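Local coordinates for Low temperature requirement C protein (Listeria monocytogenes, PDB 1Y9I), which is probably a phosphatidylglycerophosphatase, a putative lipid phosphatase whose helical chains form a tetramer and bind calcium and magnesium ions, at residues K13-L18 / V23-I28; F34-Y39 / R157-Y162; Q50-V55 / G148-A153; R59-A64 / V106-S111. All coordinates share one frame; numbering follows the deposited sequence.

Contact 1 (K13-L18 / V23-I28); sequences KARSWL and VEIDDI
Leu-18 and Val-23 meet through their backbones. The hydrogen bond from Val-23 N to Leu-18 O is 3.0 Å long and fairly straight, 162° at the hydrogen, but its donor stands 36° out of the carbonyl plane. This bond ties the incoming chain to the last part of helix 9-20, with the two CA atoms 5.4 Å apart.

The turn that brings the backbones together also sets each CB close to the other residue's carbonyl oxygen. Val-23 CB lies 3.7 Å from Leu-18 O, while Leu-18 CB is 4.1 Å from Val-23 O. Both side chains also pack on Leu-143 of helix 143-160.

A looser van der Waals approach lies farther along: Arg-15 NH1 comes within 4.3 Å of Ile-25 CD1, a methyl at the guanidinium edge near its plane. The charge of Arg-15 is met outside the segments, by salt bridges to Glu-53 and Glu-11.

Capping completes the account. Glu-24 occupies the N-cap position, and its N donates to Asp-27 OD2 at 2.7 Å, on the anti side of the carboxylate. The result is a short helix-loop-helix connection between helices 9-20 and 25-36, closed by the Leu-18 to Val-23 backbone bond and started on its second helix by half of a capping box.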
loop_
_atom_site.group_PDB
_atom_site.type_symbol
_atom_site.label_atom_id
_atom_site.label_comp_id
_atom_site.label_asym_id
_atom_site.label_seq_id
_atom_site.Cartn_x
_atom_site.Cartn_y
_atom_site.Cartn_z
ATOM N N LYS A 13 2.058 24.047 -11.381
ATOM C CA LYS A 13 2.891 24.249 -10.202
ATOM C C LYS A 13 3.796 23.053 -9.916
ATOM O O LYS A 13 4.944 23.223 -9.515
ATOM C CB LYS A 13 2.018 24.542 -8.977
ATOM C CG LYS A 13 2.791 24.709 -7.679
ATOM C CD LYS A 13 3.748 25.891 -7.732
ATOM C CE LYS A 13 4.518 26.032 -6.429
ATOM N NZ LYS A 13 5.463 27.186 -6.436
ATOM N N ALA A 14 3.275 21.847 -10.119
ATOM C CA ALA A 14 4.057 20.637 -9.877
ATOM C C ALA A 14 5.293 20.624 -10.763
ATOM O O ALA A 14 6.408 20.390 -10.293
ATOM C CB ALA A 14 3.209 19.398 -10.151
ATOM N N ARG A 15 5.091 20.877 -12.051
ATOM C CA ARG A 15 6.188 20.883 -13.012
ATOM C C ARG A 15 7.230 21.967 -12.734
ATOM O O ARG A 15 8.429 21.691 -12.716
ATOM C CB ARG A 15 5.637 21.049 -14.429
ATOM C CG ARG A 15 4.840 19.853 -14.944
ATOM C CD ARG A 15 4.217 20.170 -16.297
ATOM N NE ARG A 15 3.529 19.029 -16.901
ATOM C CZ ARG A 15 4.146 18.001 -17.477
ATOM N NH1 ARG A 15 5.471 17.964 -17.533
ATOM N NH2 ARG A 15 3.435 17.010 -18.003
ATOM N N SER A 16 6.776 23.197 -12.513
ATOM C CA SER A 16 7.693 24.302 -12.254
ATOM C C SER A 16 8.440 24.162 -10.933
ATOM O O SER A 16 9.595 24.578 -10.824
ATOM C CB SER A 16 6.943 25.642 -12.287
ATOM O OG SER A 16 5.955 25.710 -11.276
ATOM N N TRP A 17 7.795 23.576 -9.929
ATOM C CA TRP A 17 8.450 23.417 -8.640
ATOM C C TRP A 17 9.564 22.381 -8.732
ATOM O O TRP A 17 10.622 22.549 -8.131
ATOM C CB TRP A 17 7.447 23.021 -7.551
ATOM C CG TRP A 17 7.760 23.656 -6.218
ATOM C CD1 TRP A 17 8.835 24.447 -5.921
ATOM C CD2 TRP A 17 6.984 23.571 -5.018
ATOM N NE1 TRP A 17 8.777 24.861 -4.615
ATOM C CE2 TRP A 17 7.651 24.339 -4.034
ATOM C CE3 TRP A 17 5.790 22.922 -4.673
ATOM C CZ2 TRP A 17 7.166 24.477 -2.728
ATOM C CZ3 TRP A 17 5.304 23.058 -3.373
ATOM C CH2 TRP A 17 5.994 23.832 -2.417
ATOM N N LEU A 18 9.323 21.305 -9.477
ATOM C CA LEU A 18 10.343 20.279 -9.656
ATOM C C LEU A 18 11.575 20.944 -10.271
ATOM O O LEU A 18 12.697 20.790 -9.778
ATOM C CB LEU A 18 9.842 19.170 -10.591
ATOM C CG LEU A 18 9.021 18.027 -9.992
ATOM C CD1 LEU A 18 8.423 17.178 -11.106
ATOM C CD2 LEU A 18 9.913 17.176 -9.096
ATOM N N VAL A 23 15.373 19.715 -10.741
ATOM C CA VAL A 23 15.126 18.471 -11.467
ATOM C C VAL A 23 14.435 18.720 -12.803
ATOM O O VAL A 23 13.309 19.208 -12.854
ATOM C CB VAL A 23 14.265 17.501 -10.627
ATOM C CG1 VAL A 23 14.139 16.160 -11.342
ATOM C CG2 VAL A 23 14.897 17.308 -9.258
ATOM N N GLU A 24 15.123 18.383 -13.887
ATOM C CA GLU A 24 14.574 18.567 -15.223
ATOM C C GLU A 24 13.995 17.237 -15.702
ATOM O O GLU A 24 14.379 16.174 -15.216
ATOM C CB GLU A 24 15.676 19.020 -16.188
ATOM C CG GLU A 24 16.374 20.333 -15.825
ATOM C CD GLU A 24 15.493 21.555 -16.021
ATOM O OE1 GLU A 24 14.573 21.504 -16.866
ATOM O OE2 GLU A 24 15.730 22.578 -15.343
ATOM N N ILE A 25 13.074 17.304 -16.656
ATOM C CA ILE A 25 12.446 16.108 -17.210
ATOM C C ILE A 25 13.490 15.090 -17.668
ATOM O O ILE A 25 13.367 13.897 -17.389
ATOM C CB ILE A 25 11.542 16.464 -18.416
ATOM C CG1 ILE A 25 10.428 17.413 -17.969
ATOM C CG2 ILE A 25 10.964 15.198 -19.033
ATOM C CD1 ILE A 25 9.557 16.877 -16.850
ATOM N N ASP A 26 14.515 15.568 -18.370
ATOM C CA ASP A 26 15.579 14.700 -18.870
ATOM C C ASP A 26 16.348 13.980 -17.768
ATOM O O ASP A 26 16.853 12.876 -17.978
ATOM C CB ASP A 26 16.552 15.506 -19.739
ATOM C CG ASP A 26 16.096 15.607 -21.183
ATOM O OD1 ASP A 26 14.876 15.723 -21.416
ATOM O OD2 ASP A 26 16.960 15.579 -22.084
ATOM N N ASP A 27 16.447 14.598 -16.595
ATOM C CA ASP A 27 17.153 13.966 -15.486
ATOM C C ASP A 27 16.374 12.725 -15.051
ATOM O O ASP A 27 16.957 11.683 -14.734
ATOM C CB ASP A 27 17.295 14.937 -14.308
ATOM C CG ASP A 27 18.054 16.204 -14.680
ATOM O OD1 ASP A 27 19.111 16.092 -15.341
ATOM O OD2 ASP A 27 17.602 17.308 -14.299
ATOM N N ILE A 28 15.049 12.841 -15.039
ATOM C CA ILE A 28 14.211 11.719 -14.649
ATOM C C ILE A 28 14.207 10.670 -15.759
ATOM O O ILE A 28 14.239 9.470 -15.489
ATOM C CB ILE A 28 12.758 12.161 -14.369
ATOM C CG1 ILE A 28 12.743 13.317 -13.363
ATOM C CG2 ILE A 28 11.969 10.988 -13.792
ATOM C CD1 ILE A 28 11.348 13.729 -12.919
#

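Contact 2 (F34-Y39 / R157-Y162)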
loop_
_atom_site.group_PDB
_atom_site.type_symbol
_atom_site.label_atom_id
_atom_site.label_comp_id
_atom_site.label_asym_id
_atom_site.label_seq_id
_atom_site.Cartn_x
_atom_site.Cartn_y
_atom_site.Cartn_z
ATOM N N PHE A 34 18.034 4.063 -17.267
ATOM C CA PHE A 34 18.869 3.251 -16.381
ATOM C C PHE A 34 18.126 1.997 -15.912
ATOM O O PHE A 34 18.708 0.918 -15.788
ATOM C CB PHE A 34 19.271 4.088 -15.162
ATOM C CG PHE A 34 20.086 3.337 -14.151
ATOM C CD1 PHE A 34 21.450 3.136 -14.345
ATOM C CD2 PHE A 34 19.489 2.829 -13.005
ATOM C CE1 PHE A 34 22.208 2.437 -13.408
ATOM C CE2 PHE A 34 20.237 2.128 -12.063
ATOM C CZ PHE A 34 21.600 1.934 -12.266
ATOM N N LEU A 35 16.833 2.152 -15.646
ATOM C CA LEU A 35 16.005 1.044 -15.177
ATOM C C LEU A 35 15.571 0.033 -16.235
ATOM O O LEU A 35 15.428 -1.154 -15.936
ATOM C CB LEU A 35 14.739 1.588 -14.525
ATOM C CG LEU A 35 14.877 2.375 -13.225
ATOM C CD1 LEU A 35 13.511 2.912 -12.818
ATOM C CD2 LEU A 35 15.435 1.469 -12.142
ATOM N N GLN A 36 15.348 0.498 -17.461
ATOM C CA GLN A 36 14.851 -0.380 -18.515
ATOM C C GLN A 36 15.786 -0.760 -19.660
ATOM O O GLN A 36 15.479 -1.683 -20.413
ATOM C CB GLN A 36 13.576 0.230 -19.109
ATOM C CG GLN A 36 12.370 0.170 -18.187
ATOM C CD GLN A 36 11.719 -1.198 -18.181
ATOM O OE1 GLN A 36 12.401 -2.218 -18.115
ATOM N NE2 GLN A 36 10.392 -1.225 -18.247
ATOM N N GLN A 37 16.911 -0.069 -19.791
ATOM C CA GLN A 37 17.846 -0.333 -20.884
ATOM C C GLN A 37 18.330 -1.775 -20.995
ATOM O O GLN A 37 18.501 -2.292 -22.099
ATOM C CB GLN A 37 19.060 0.591 -20.779
ATOM C CG GLN A 37 19.892 0.378 -19.531
ATOM C CD GLN A 37 21.177 1.177 -19.558
ATOM O OE1 GLN A 37 21.159 2.398 -19.721
ATOM N NE2 GLN A 37 22.304 0.490 -19.402
ATOM N N LYS A 38 18.551 -2.419 -19.855
ATOM C CA LYS A 38 19.031 -3.797 -19.832
ATOM C C LYS A 38 17.996 -4.792 -20.348
ATOM O O LYS A 38 18.348 -5.860 -20.853
ATOM C CB LYS A 38 19.443 -4.180 -18.403
ATOM C CG LYS A 38 20.010 -5.588 -18.257
ATOM C CD LYS A 38 21.349 -5.735 -18.969
ATOM C CE LYS A 38 21.891 -7.156 -18.855
ATOM N NZ LYS A 38 22.067 -7.577 -17.438
ATOM N N TYR A 39 16.722 -4.437 -20.228
ATOM C CA TYR A 39 15.636 -5.311 -20.655
ATOM C C TYR A 39 15.138 -4.994 -22.061
ATOM O O TYR A 39 14.388 -5.768 -22.652
ATOM C CB TYR A 39 14.481 -5.211 -19.654
ATOM C CG TYR A 39 14.919 -5.465 -18.228
ATOM C CD1 TYR A 39 15.375 -6.726 -17.832
ATOM C CD2 TYR A 39 14.921 -4.436 -17.287
ATOM C CE1 TYR A 39 15.827 -6.951 -16.535
ATOM C CE2 TYR A 39 15.371 -4.651 -15.988
ATOM C CZ TYR A 39 15.823 -5.911 -15.620
ATOM O OH TYR A 39 16.280 -6.122 -14.339
ATOM N N ARG A 157 5.057 2.162 -16.885
ATOM C CA ARG A 157 4.192 2.488 -18.013
ATOM C C ARG A 157 4.849 1.980 -19.299
ATOM O O ARG A 157 4.183 1.439 -20.186
ATOM C CB ARG A 157 3.960 4.000 -18.105
ATOM C CG ARG A 157 3.031 4.385 -19.262
ATOM C CD ARG A 157 2.788 5.881 -19.345
ATOM N NE ARG A 157 1.775 6.195 -20.352
ATOM C CZ ARG A 157 1.951 6.044 -21.662
ATOM N NH1 ARG A 157 3.106 5.588 -22.131
ATOM N NH2 ARG A 157 0.963 6.330 -22.505
ATOM N N LEU A 158 6.163 2.150 -19.385
ATOM C CA LEU A 158 6.926 1.705 -20.545
ATOM C C LEU A 158 6.791 0.185 -20.683
ATOM O O LEU A 158 6.525 -0.322 -21.771
ATOM C CB LEU A 158 8.400 2.108 -20.374
ATOM C CG LEU A 158 9.406 1.843 -21.499
ATOM C CD1 LEU A 158 10.683 2.632 -21.238
ATOM C CD2 LEU A 158 9.708 0.358 -21.587
ATOM N N ALA A 159 6.973 -0.538 -19.581
ATOM C CA ALA A 159 6.858 -1.995 -19.609
ATOM C C ALA A 159 5.507 -2.411 -20.182
ATOM O O ALA A 159 5.427 -3.330 -21.005
ATOM C CB ALA A 159 7.031 -2.566 -18.212
ATOM N N HIS A 160 4.446 -1.734 -19.748
ATOM C CA HIS A 160 3.106 -2.043 -20.240
ATOM C C HIS A 160 2.949 -1.674 -21.710
ATOM O O HIS A 160 2.107 -2.235 -22.409
ATOM C CB HIS A 160 2.034 -1.302 -19.434
ATOM C CG HIS A 160 1.660 -1.979 -18.152
ATOM N ND1 HIS A 160 2.362 -1.797 -16.980
ATOM C CD2 HIS A 160 0.662 -2.848 -17.862
ATOM C CE1 HIS A 160 1.812 -2.524 -16.023
ATOM N NE2 HIS A 160 0.780 -3.172 -16.532
ATOM N N SER A 161 3.762 -0.732 -22.174
ATOM C CA SER A 161 3.698 -0.284 -23.561
ATOM C C SER A 161 4.046 -1.369 -24.577
ATOM O O SER A 161 3.985 -1.131 -25.781
ATOM C CB SER A 161 4.621 0.922 -23.770
ATOM O OG SER A 161 4.217 2.026 -22.973
ATOM N N TYR A 162 4.404 -2.556 -24.102
ATOM C CA TYR A 162 4.755 -3.653 -25.004
ATOM C C TYR A 162 3.699 -4.762 -25.032
ATOM O O TYR A 162 3.834 -5.746 -25.766
ATOM C CB TYR A 162 6.114 -4.241 -24.612
ATOM C CG TYR A 162 7.280 -3.295 -24.814
ATOM C CD1 TYR A 162 7.342 -2.074 -24.142
ATOM C CD2 TYR A 162 8.329 -3.625 -25.673
ATOM C CE1 TYR A 162 8.422 -1.204 -24.317
ATOM C CE2 TYR A 162 9.412 -2.764 -25.858
ATOM C CZ TYR A 162 9.453 -1.555 -25.176
ATOM O OH TYR A 162 10.521 -0.700 -25.352
#
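Gln-36 and Ala-159 mark the closest backbone approach between helix 25-36 and helix 143-160, 8.2 Å from CA to CA. Gln-36 alone reaches across from helix 25-36. It has its CB directed at the other segment, and its chain bends at chi2 (-79°), which brings the amide to the helix surface instead of letting the chain run out straight.

The amide nitrogen does the touching. Gln-36 NE2 lies 3.6 Å from Ala-159 CB and 3.7 Å from Ala-159 N. On Leu-158 it meets one branch, CD2, at 3.8 Å. Leu-158 also packs on Asn-51 of helix 45-56. Ala-159 in addition touches Leu-94 of the third subunit, so the edge of this contact adjoins a subunit interface.

The two segments share no hydrogen bond, so the contact between them is van der Waals in kind. The polar partner of the amide nitrogen lies just outside: NE2 donates to Ala-155 O, one turn before Ala-159 on helix 143-160. A buried amide therefore lies against two apolar side chains while its nitrogen is satisfied by a backbone carbonyl, which ties that nitrogen to helix 143-160.

Contact 3 (Q50-V55 / G148-A153)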
loop_
_atom_site.group_PDB
_atom_site.type_symbol
_atom_site.label_atom_id
_atom_site.label_comp_id
_atom_site.label_asym_id
_atom_site.label_seq_id
_atom_site.Cartn_x
_atom_site.Cartn_y
_atom_site.Cartn_z
ATOM N N GLN A 50 8.926 10.612 -22.878
ATOM C CA GLN A 50 7.479 10.609 -23.101
ATOM C C GLN A 50 6.722 9.941 -21.955
ATOM O O GLN A 50 5.640 10.381 -21.573
ATOM C CB GLN A 50 7.137 9.881 -24.405
ATOM C CG GLN A 50 7.609 10.576 -25.673
ATOM C CD GLN A 50 7.229 9.800 -26.919
ATOM O OE1 GLN A 50 6.059 9.473 -27.123
ATOM N NE2 GLN A 50 8.214 9.499 -27.758
ATOM N N ASN A 51 7.279 8.861 -21.423
ATOM C CA ASN A 51 6.622 8.166 -20.326
ATOM C C ASN A 51 6.679 9.000 -19.048
ATOM O O ASN A 51 5.753 8.958 -18.238
ATOM C CB ASN A 51 7.252 6.785 -20.116
ATOM C CG ASN A 51 6.673 5.733 -21.060
ATOM O OD1 ASN A 51 5.577 5.214 -20.834
ATOM N ND2 ASN A 51 7.405 5.425 -22.131
ATOM N N VAL A 52 7.759 9.759 -18.870
ATOM C CA VAL A 52 7.879 10.619 -17.692
ATOM C C VAL A 52 6.789 11.685 -17.791
ATOM O O VAL A 52 6.099 11.975 -16.811
ATOM C CB VAL A 52 9.267 11.304 -17.622
ATOM C CG1 VAL A 52 9.268 12.384 -16.534
ATOM C CG2 VAL A 52 10.350 10.270 -17.320
ATOM N N GLU A 53 6.627 12.253 -18.984
ATOM C CA GLU A 53 5.610 13.275 -19.212
ATOM C C GLU A 53 4.224 12.746 -18.864
ATOM O O GLU A 53 3.429 13.445 -18.231
ATOM C CB GLU A 53 5.632 13.745 -20.673
ATOM C CG GLU A 53 6.858 14.567 -21.063
ATOM C CD GLU A 53 6.880 15.945 -20.414
ATOM O OE1 GLU A 53 5.911 16.286 -19.703
ATOM O OE2 GLU A 53 7.865 16.687 -20.618
ATOM N N HIS A 54 3.933 11.514 -19.273
ATOM C CA HIS A 54 2.638 10.907 -18.986
ATOM C C HIS A 54 2.384 10.752 -17.491
ATOM O O HIS A 54 1.259 10.940 -17.024
ATOM C CB HIS A 54 2.514 9.540 -19.660
ATOM C CG HIS A 54 2.093 9.608 -21.094
ATOM N ND1 HIS A 54 2.932 9.269 -22.133
ATOM C CD2 HIS A 54 0.914 9.959 -21.662
ATOM C CE1 HIS A 54 2.288 9.406 -23.279
ATOM N NE2 HIS A 54 1.062 9.824 -23.021
ATOM N N VAL A 55 3.424 10.403 -16.742
ATOM C CA VAL A 55 3.286 10.244 -15.300
ATOM C C VAL A 55 2.965 11.593 -14.642
ATOM O O VAL A 55 2.078 11.687 -13.788
ATOM C CB VAL A 55 4.584 9.656 -14.685
ATOM C CG1 VAL A 55 4.503 9.661 -13.164
ATOM C CG2 VAL A 55 4.786 8.225 -15.182
ATOM N N GLY A 148 12.655 9.285 -7.662
ATOM C CA GLY A 148 12.822 7.859 -7.879
ATOM C C GLY A 148 11.496 7.205 -8.235
ATOM O O GLY A 148 11.438 6.320 -9.095
ATOM N N ALA A 149 10.424 7.643 -7.582
ATOM C CA ALA A 149 9.096 7.083 -7.829
ATOM C C ALA A 149 8.557 7.441 -9.214
ATOM O O ALA A 149 7.910 6.621 -9.868
ATOM C CB ALA A 149 8.126 7.553 -6.758
ATOM N N ILE A 150 8.799 8.669 -9.654
ATOM C CA ILE A 150 8.340 9.078 -10.978
ATOM C C ILE A 150 9.063 8.218 -12.020
ATOM O O ILE A 150 8.463 7.782 -12.999
ATOM C CB ILE A 150 8.630 10.575 -11.244
ATOM C CG1 ILE A 150 7.697 11.444 -10.393
ATOM C CG2 ILE A 150 8.409 10.903 -12.726
ATOM C CD1 ILE A 150 8.078 12.918 -10.344
ATOM N N ALA A 151 10.350 7.968 -11.794
ATOM C CA ALA A 151 11.138 7.140 -12.711
ATOM C C ALA A 151 10.590 5.712 -12.760
ATOM O O ALA A 151 10.423 5.130 -13.839
ATOM C CB ALA A 151 12.605 7.127 -12.271
ATOM N N ALA A 152 10.316 5.150 -11.587
ATOM C CA ALA A 152 9.792 3.795 -11.492
ATOM C C ALA A 152 8.407 3.690 -12.121
ATOM O O ALA A 152 8.089 2.702 -12.781
ATOM C CB ALA A 152 9.740 3.353 -10.029
ATOM N N ALA A 153 7.573 4.701 -11.901
ATOM C CA ALA A 153 6.234 4.696 -12.473
ATOM C C ALA A 153 6.344 4.768 -13.994
ATOM O O ALA A 153 5.631 4.055 -14.710
ATOM C CB ALA A 153 5.423 5.880 -11.942
#
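Val-52 and Val-55, one turn apart on helix 45-56, meet Ile-150 with one methyl each. The side chains of Val-52 and Ile-150 cross at about a right angle, with Val-52 CG1 at 4.2 Å from Ile-150 CG2. Val-55 and Ile-150 approach on a slant, and Val-55 CG1 reaches the same CG2 at 4.1 Å. Ile-150 thus presents its short branch to both valines; that methyl is anti to the backbone N, while CG1 lies beside it (chi1 -71°).

Val-55 points at the other helix and uses both branches. Its CG2 lies 4.0 Å from Ala-153 CB, and CG1 is 4.1 Å from the same methyl. Ala-153, three residues after Ile-150, also directs its CB across the contact, so Val-55 CG1 touches both Ile-150 CG2 and Ala-153 CB while CG2 touches Ala-153.

The segment axes come within 9.1 Å and cross at 113°, neither parallel nor antiparallel, and all four touching residues are buried without a hydrogen bond between the segments. Ile-28 of helix 25-36 and Ile-105 of helix 97-106 pack on Ile-150 as well. Steeply crossed helices meeting through small and branched apolar side chains make this part of the hydrophobic core of an all-helical bundle.

Contact 4 (R59-A64 / V106-S111); sequences REVQNA and VNVYGS
Val-108 is the hub: it has 55 Å² buried by this contact, more than twice the share of either partner, and its side chain is directed at helix 59-76. A single methyl, CG2, makes the close approaches. With CG1 anti to the backbone N (chi1 -180°), CG2 is the branch left facing Glu-60 and Val-61.

Val-61, with 23 Å² buried, answers with its own CG2. The two methyls are 3.8 Å apart and the side chains cross at about a right angle, a plain apolar contact. Val-61 also packs on Ile-105 of helix 97-106.

Glu-60 gives up 21 Å², and it does so with its aliphatic part. CB and CG of Glu-60 both lie 3.9 Å from Val-108 CG2, and the two side chains slide past each other in opposite directions. The chain then bends at chi2 (84°), so that the methylenes lie on Val-108 while the carboxylate goes elsewhere: OE1 accepts a hydrogen bond from Ser-111 N of the fourth subunit. The pairing is reciprocal, for Ser-111 N of this chain is bonded to Glu-60 OE2 of that subunit.

No hydrogen bond joins the two segments. The contact lays the start of helix 59-76 against the loop that follows helix 97-106 and precedes helix 114-123. From the same loop, Tyr-109 packs on Ala-153 and Arg-157 of helix 143-160.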
loop_
_atom_site.group_PDB
_atom_site.type_symbol
_atom_site.label_atom_id
_atom_site.label_comp_id
_atom_site.label_asym_id
_atom_site.label_seq_id
_atom_site.Cartn_x
_atom_site.Cartn_y
_atom_site.Cartn_z
ATOM N N ARG A 59 -2.998 13.415 -11.802
ATOM C CA ARG A 59 -3.356 14.234 -10.656
ATOM C C ARG A 59 -2.770 13.648 -9.366
ATOM O O ARG A 59 -2.274 14.381 -8.514
ATOM C CB ARG A 59 -4.883 14.327 -10.538
ATOM C CG ARG A 59 -5.370 15.413 -9.590
ATOM C CD ARG A 59 -6.883 15.373 -9.441
ATOM N NE ARG A 59 -7.394 16.543 -8.731
ATOM C CZ ARG A 59 -7.495 17.757 -9.266
ATOM N NH1 ARG A 59 -7.123 17.962 -10.524
ATOM N NH2 ARG A 59 -7.961 18.767 -8.543
ATOM N N GLU A 60 -2.829 12.326 -9.232
ATOM C CA GLU A 60 -2.309 11.639 -8.044
ATOM C C GLU A 60 -0.825 11.975 -7.835
ATOM O O GLU A 60 -0.362 12.182 -6.706
ATOM C CB GLU A 60 -2.483 10.125 -8.218
ATOM C CG GLU A 60 -2.237 9.277 -6.988
ATOM C CD GLU A 60 -3.448 9.183 -6.071
ATOM O OE1 GLU A 60 -3.500 8.237 -5.256
ATOM O OE2 GLU A 60 -4.340 10.054 -6.159
ATOM N N VAL A 61 -0.082 12.017 -8.935
ATOM C CA VAL A 61 1.341 12.328 -8.889
ATOM C C VAL A 61 1.554 13.799 -8.535
ATOM O O VAL A 61 2.399 14.135 -7.722
ATOM C CB VAL A 61 2.002 12.021 -10.249
ATOM C CG1 VAL A 61 3.445 12.519 -10.272
ATOM C CG2 VAL A 61 1.955 10.519 -10.497
ATOM N N GLN A 62 0.767 14.674 -9.141
ATOM C CA GLN A 62 0.905 16.098 -8.874
ATOM C C GLN A 62 0.678 16.431 -7.401
ATOM O O GLN A 62 1.413 17.235 -6.817
ATOM C CB GLN A 62 -0.062 16.865 -9.766
ATOM C CG GLN A 62 0.266 16.712 -11.242
ATOM C CD GLN A 62 -0.919 17.009 -12.128
ATOM O OE1 GLN A 62 -1.921 17.546 -11.669
ATOM N NE2 GLN A 62 -0.808 16.664 -13.412
ATOM N N ASN A 63 -0.325 15.802 -6.798
ATOM C CA ASN A 63 -0.623 16.036 -5.391
ATOM C C ASN A 63 0.554 15.653 -4.507
ATOM O O ASN A 63 0.886 16.365 -3.560
ATOM C CB ASN A 63 -1.871 15.249 -4.963
ATOM C CG ASN A 63 -3.154 15.840 -5.528
ATOM O OD1 ASN A 63 -3.258 17.050 -5.707
ATOM N ND2 ASN A 63 -4.146 14.991 -5.785
ATOM N N ALA A 64 1.186 14.523 -4.823
ATOM C CA ALA A 64 2.325 14.049 -4.049
ATOM C C ALA A 64 3.543 14.947 -4.248
ATOM O O ALA A 64 4.262 15.234 -3.295
ATOM C CB ALA A 64 2.662 12.608 -4.432
ATOM N N VAL A 106 4.300 5.699 -7.441
ATOM C CA VAL A 106 4.571 4.416 -8.087
ATOM C C VAL A 106 3.271 3.679 -8.407
ATOM O O VAL A 106 3.097 3.126 -9.502
ATOM C CB VAL A 106 5.411 3.501 -7.172
ATOM C CG1 VAL A 106 5.623 2.143 -7.844
ATOM C CG2 VAL A 106 6.744 4.153 -6.865
ATOM N N ASN A 107 2.363 3.664 -7.438
ATOM C CA ASN A 107 1.096 2.963 -7.592
ATOM C C ASN A 107 0.232 3.357 -8.772
ATOM O O ASN A 107 -0.618 2.572 -9.194
ATOM C CB ASN A 107 0.282 3.076 -6.305
ATOM C CG ASN A 107 0.501 1.895 -5.393
ATOM O OD1 ASN A 107 0.532 2.031 -4.167
ATOM N ND2 ASN A 107 0.648 0.715 -5.990
ATOM N N VAL A 108 0.433 4.558 -9.307
ATOM C CA VAL A 108 -0.365 4.992 -10.447
ATOM C C VAL A 108 -0.226 4.015 -11.610
ATOM O O VAL A 108 -1.112 3.922 -12.464
ATOM C CB VAL A 108 0.032 6.412 -10.908
ATOM C CG1 VAL A 108 -0.821 6.832 -12.082
ATOM C CG2 VAL A 108 -0.158 7.394 -9.765
ATOM N N TYR A 109 0.888 3.289 -11.655
ATOM C CA TYR A 109 1.078 2.301 -12.706
ATOM C C TYR A 109 1.248 0.880 -12.171
ATOM O O TYR A 109 1.783 0.005 -12.849
ATOM C CB TYR A 109 2.240 2.704 -13.624
ATOM C CG TYR A 109 1.828 3.780 -14.605
ATOM C CD1 TYR A 109 0.943 3.492 -15.647
ATOM C CD2 TYR A 109 2.258 5.100 -14.455
ATOM C CE1 TYR A 109 0.491 4.487 -16.509
ATOM C CE2 TYR A 109 1.809 6.105 -15.315
ATOM C CZ TYR A 109 0.926 5.788 -16.337
ATOM O OH TYR A 109 0.460 6.771 -17.181
ATOM N N GLY A 110 0.792 0.658 -10.940
ATOM C CA GLY A 110 0.834 -0.678 -10.371
ATOM C C GLY A 110 2.059 -1.176 -9.632
ATOM O O GLY A 110 3.127 -0.554 -9.631
ATOM N N SER A 111 1.882 -2.338 -9.013
ATOM C CA SER A 111 2.914 -2.986 -8.219
ATOM C C SER A 111 4.178 -3.386 -8.967
ATOM O O SER A 111 5.219 -3.590 -8.344
ATOM C CB SER A 111 2.326 -4.220 -7.540
ATOM O OG SER A 111 1.775 -5.094 -8.509
#

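Helix 143-160 links contacts 2 and 3, whose centres are 11 Å apart; there Arg-157 NH1 probably bonds to Asn-51 OD1 at 2.8 Å. Contacts 1 and 3, also 11 Å apart, join through the salt bridge of Arg-15 NH1 with Glu-53 OE1 (2.8 Å) and through Ile-28 CG2 on Ile-150 CG2 (3.7 Å). Contact 4 lies 9 Å from contact 3 and is nested in the loop that contact 3 closes. The metal site is binuclear: Asp-98 serves both magnesium, with Thr-141, Asp-144 and Asp-145, and calcium, with Tyr-95 and Glu-99. Magnesium is about 13 Å from the side chains of Val-23 and Ile-150, so contacts 1 and 3 lie outside its coordination shell.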